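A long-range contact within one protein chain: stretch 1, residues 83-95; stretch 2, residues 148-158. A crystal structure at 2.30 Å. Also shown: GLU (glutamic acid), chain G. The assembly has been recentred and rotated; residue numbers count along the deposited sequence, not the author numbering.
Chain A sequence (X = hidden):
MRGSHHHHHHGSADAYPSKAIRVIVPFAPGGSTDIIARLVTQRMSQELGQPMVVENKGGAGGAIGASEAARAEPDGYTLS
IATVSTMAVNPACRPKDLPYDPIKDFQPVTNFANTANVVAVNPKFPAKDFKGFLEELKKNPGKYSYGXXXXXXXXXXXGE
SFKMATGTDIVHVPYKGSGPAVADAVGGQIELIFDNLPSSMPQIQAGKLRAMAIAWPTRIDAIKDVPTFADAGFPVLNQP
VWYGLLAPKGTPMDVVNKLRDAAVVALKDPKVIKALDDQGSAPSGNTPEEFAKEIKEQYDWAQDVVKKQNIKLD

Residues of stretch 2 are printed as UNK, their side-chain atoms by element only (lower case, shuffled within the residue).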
# COMPACT_ATOMS: atom_id res chain seq x y z
N THR A 83 1.45 6.04 -2.42
CA THR A 83 0.80 4.76 -2.21
C THR A 83 -0.26 4.71 -3.27
O THR A 83 -0.63 5.75 -3.82
CB THR A 83 0.09 4.69 -0.84
OG1 THR A 83 -0.97 5.63 -0.82
CG2 THR A 83 1.06 4.95 0.32
N VAL A 84 -0.76 3.51 -3.57
CA VAL A 84 -1.81 3.38 -4.56
C VAL A 84 -3.12 4.03 -4.06
O VAL A 84 -3.93 4.49 -4.87
CB VAL A 84 -1.99 1.90 -5.09
CG1 VAL A 84 -3.12 1.84 -6.10
CG2 VAL A 84 -0.71 1.40 -5.76
N SER A 85 -3.34 4.04 -2.75
CA SER A 85 -4.50 4.71 -2.19
C SER A 85 -4.46 6.19 -2.55
O SER A 85 -5.43 6.75 -3.05
CB SER A 85 -4.55 4.54 -0.66
OG SER A 85 -4.88 3.19 -0.32
N THR A 86 -3.31 6.81 -2.33
CA THR A 86 -3.19 8.27 -2.47
C THR A 86 -3.00 8.74 -3.92
O THR A 86 -3.42 9.83 -4.28
CB THR A 86 -2.11 8.86 -1.51
OG1 THR A 86 -0.87 8.19 -1.71
CG2 THR A 86 -2.55 8.71 -0.04
N MSE A 87 -2.42 7.88 -4.74
CA MSE A 87 -2.10 8.23 -6.12
C MSE A 87 -3.23 7.93 -7.11
O MSE A 87 -3.33 8.57 -8.15
CB MSE A 87 -0.78 7.56 -6.57
CG MSE A 87 0.49 8.04 -5.84
SE MSE A 87 0.86 9.95 -6.18
CE MSE A 87 -0.04 10.75 -4.60
N ALA A 88 -4.08 6.98 -6.76
CA ALA A 88 -5.00 6.38 -7.73
C ALA A 88 -6.44 6.22 -7.23
O ALA A 88 -7.38 6.65 -7.90
CB ALA A 88 -4.44 5.00 -8.19
N VAL A 89 -6.61 5.58 -6.07
CA VAL A 89 -7.95 5.19 -5.63
C VAL A 89 -8.70 6.36 -4.99
O VAL A 89 -9.87 6.56 -5.26
CB VAL A 89 -7.96 3.93 -4.70
CG1 VAL A 89 -9.39 3.40 -4.50
CG2 VAL A 89 -7.07 2.84 -5.24
N ASN A 90 -8.03 7.11 -4.13
CA ASN A 90 -8.67 8.30 -3.54
C ASN A 90 -9.22 9.32 -4.54
O ASN A 90 -10.34 9.79 -4.37
CB ASN A 90 -7.76 9.00 -2.54
CG ASN A 90 -8.35 9.02 -1.17
OD1 ASN A 90 -9.42 9.59 -0.96
ND2 ASN A 90 -7.68 8.40 -0.22
N PRO A 91 -8.40 9.71 -5.54
CA PRO A 91 -8.83 10.42 -6.72
C PRO A 91 -10.09 9.84 -7.36
O PRO A 91 -10.98 10.60 -7.70
CB PRO A 91 -7.62 10.27 -7.66
CG PRO A 91 -6.49 10.30 -6.74
CD PRO A 91 -6.92 9.55 -5.53
N ALA A 92 -10.15 8.52 -7.53
CA ALA A 92 -11.31 7.86 -8.16
C ALA A 92 -12.54 7.78 -7.22
O ALA A 92 -13.69 7.83 -7.68
CB ALA A 92 -10.92 6.47 -8.71
N CYS A 93 -12.28 7.68 -5.91
CA CYS A 93 -13.31 7.60 -4.89
C CYS A 93 -13.96 8.96 -4.61
O CYS A 93 -15.17 9.03 -4.29
CB CYS A 93 -12.68 7.07 -3.59
SG CYS A 93 -13.82 6.71 -2.20
N ARG A 94 -13.17 10.04 -4.71
CA ARG A 94 -13.64 11.39 -4.38
C ARG A 94 -13.29 12.37 -5.50
O ARG A 94 -12.52 13.31 -5.26
CB ARG A 94 -12.99 11.87 -3.09
CG ARG A 94 -13.46 11.19 -1.84
CD ARG A 94 -12.53 11.58 -0.71
NE ARG A 94 -12.68 12.98 -0.32
CZ ARG A 94 -12.07 13.58 0.69
NH1 ARG A 94 -11.20 12.92 1.45
NH2 ARG A 94 -12.31 14.88 0.94
N PRO A 95 -13.87 12.17 -6.71
CA PRO A 95 -13.48 12.89 -7.93
C PRO A 95 -13.78 14.41 -7.99
O PRO A 95 -13.25 15.09 -8.90
CB PRO A 95 -14.26 12.16 -9.02
CG PRO A 95 -15.43 11.56 -8.34
CD PRO A 95 -15.00 11.24 -6.96
N UNK A 148 -10.14 -2.89 6.15
CA UNK A 148 -9.31 -2.19 5.20
C UNK A 148 -8.54 -1.05 5.91
O UNK A 148 -8.69 -0.79 7.13
o UNK A 148 -10.86 -0.43 4.50
c UNK A 148 -10.19 -1.62 4.08
N UNK A 149 -7.69 -0.38 5.13
CA UNK A 149 -6.91 0.76 5.61
C UNK A 149 -7.62 2.08 5.38
O UNK A 149 -7.03 3.12 5.61
o UNK A 149 -5.82 1.04 3.46
c UNK A 149 -5.58 0.81 4.86
N UNK A 150 -8.85 2.05 4.86
CA UNK A 150 -9.67 3.25 4.70
C UNK A 150 -10.63 3.22 3.53
O UNK A 150 -10.38 2.57 2.50
N UNK A 151 -11.72 3.99 3.67
CA UNK A 151 -12.81 3.99 2.70
C UNK A 151 -12.44 4.28 1.25
O UNK A 151 -13.07 3.73 0.33
o UNK A 151 -14.49 4.40 4.36
c UNK A 151 -13.95 4.92 3.14
c UNK A 151 -15.05 5.01 2.04
N UNK A 152 -11.46 5.16 1.03
CA UNK A 152 -11.12 5.51 -0.34
C UNK A 152 -9.75 4.96 -0.76
O UNK A 152 -9.14 5.42 -1.73
c UNK A 152 -11.22 7.04 -0.53
s UNK A 152 -12.97 7.62 -0.59
N UNK A 153 -9.30 3.95 -0.01
CA UNK A 153 -8.00 3.36 -0.19
C UNK A 153 -8.04 2.12 -1.04
O UNK A 153 -9.12 1.56 -1.31
N UNK A 154 -6.84 1.67 -1.45
CA UNK A 154 -6.70 0.48 -2.28
C UNK A 154 -7.22 -0.83 -1.67
O UNK A 154 -7.60 -1.73 -2.39
c UNK A 154 -5.21 -0.73 -3.94
c UNK A 154 -5.24 0.32 -2.84
c UNK A 154 -4.29 -0.04 -1.77
N UNK A 155 -7.23 -0.94 -0.35
CA UNK A 155 -7.64 -2.19 0.27
C UNK A 155 -9.16 -2.30 0.35
O UNK A 155 -9.68 -3.40 0.28
c UNK A 155 -4.72 -2.26 2.79
c UNK A 155 -6.92 -2.40 1.62
c UNK A 155 -4.86 -3.59 0.68
c UNK A 155 -5.38 -2.36 1.47
N UNK A 156 -9.87 -1.17 0.48
CA UNK A 156 -11.33 -1.13 0.31
C UNK A 156 -11.69 -1.49 -1.13
O UNK A 156 -12.58 -2.27 -1.38
c UNK A 156 -11.93 0.26 0.71
c UNK A 156 -13.44 0.32 0.60
n UNK A 156 -15.61 -0.05 0.46
n UNK A 156 -14.14 1.50 0.39
c UNK A 156 -14.38 -0.66 0.63
c UNK A 156 -15.43 1.24 0.31
N UNK A 157 -10.99 -0.91 -2.10
CA UNK A 157 -11.22 -1.29 -3.49
C UNK A 157 -10.88 -2.78 -3.74
O UNK A 157 -11.60 -3.48 -4.45
c UNK A 157 -9.81 0.25 -6.78
c UNK A 157 -10.72 -0.61 -5.93
c UNK A 157 -12.23 -0.36 -6.27
c UNK A 157 -10.44 -0.36 -4.44
N UNK A 158 -9.80 -3.26 -3.14
CA UNK A 158 -9.44 -4.68 -3.16
C UNK A 158 -10.58 -5.55 -2.68
O UNK A 158 -11.00 -6.43 -3.41
c UNK A 158 -7.53 -6.22 -2.64
c UNK A 158 -8.18 -4.92 -2.34
se UNK A 158 -6.11 -6.68 -1.43
c UNK A 158 -5.84 -8.56 -2.05
N GLU G . -3.65 0.87 1.95
CA GLU G . -2.37 1.60 1.85
C GLU G . -1.76 1.48 0.47
O GLU G . -0.68 0.93 0.23
CB GLU G . -1.42 1.18 2.98
CG GLU G . -2.14 1.11 4.34
CD GLU G . -1.25 1.41 5.51
OE1 GLU G . -0.06 1.71 5.26
OE2 GLU G . -1.74 1.38 6.70
OXT GLU G . -2.35 2.02 -0.48

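Position 148 carries one carbon and then one oxygen, the composition of serine, and lies beyond reach of stretch 1. The oxygen accepts a hydrogen bond from the backbone N of position 150, so this is Ser148, with N to OG at 3.2 Å.

Position 149 has the same two atoms, a carbon and a terminal oxygen. The oxygen lies 4.4 Å from Ser85 OG, too far for a direct bond, but 2.6 Å from N of the bound glutamic acid, which donates to it. One carbon and one oxygen again give Ser149.

Position 150 has no side-chain atoms and is therefore Gly150. Its phi/psi of 150/153° would jam a CB against the carbonyl O of the residue before, so the backbone alone calls for glycine.

Position 151 shows a carbon carrying one oxygen and one carbon. That beta-branched pattern is threonine, Thr151; its backbone O lies 4.0 Å from Cys93 SG.

Position 152 has one carbon followed by sulfur. The sulfur stands 2.0 Å from Cys93 SG, a covalent distance, which settles Cys152. The disulfide has a chi3 of -52°, and Arg94 CG packs 3.8 Å from Cys152 SG. No other residue of the stretch has as much surface covered by stretch 1.

Position 153 again lacks a side chain: Gly153. An ideal CB here would sit 2.9 Å from Ser85 OG, a clash, and CA itself is already 3.1 Å from that oxygen. The residue closes a type I turn begun at Gly150, with its N bonded to Gly150 O at 3.1 Å, and occupies the N-cap position of the following helix.

Position 154 has three carbons, one carrying the other two, hence Val154. Its CG2 meets Val84 CG1 at 4.0 Å, and its CB lies 3.9 Å from Val89 CG2.

Position 155 has four carbons forked at the second, as in leucine. Leu155 makes no contact with stretch 1, but its CD1 comes within 3.4 Å of the ligand N.

Position 156 has one carbon leading to a five-membered ring of three carbons and two nitrogens, which is His156. Its ND1 donates a very short 2.5 Å bond to Thr151 O, at an angle of 174°, tying the helix back to the turn.

Position 157 repeats the four-carbon fork. Leu157 points toward stretch 1, and its CB lies 3.9 Å from Val89 CG1.

Position 158 is an unbranched chain of two carbons, selenium and a carbon: selenomethionine, Met158, out of reach of stretch 1.

The contact thus combines a covalent link, a polar link and apolar packing. Cys93–Cys152 fixes one part, while Val89 packs against Val154 and Leu157. Between the stretches there is one hydrogen bond, from Val154 N to Ser85 OG at 2.7 Å and 163°. Ser85 OG in turn donates to ligand OXT at 2.8 Å, so this hydroxyl joins the start of the second helix to the bound glutamic acid.

Stretch 2 (148-158) SSGTCGVLHLM
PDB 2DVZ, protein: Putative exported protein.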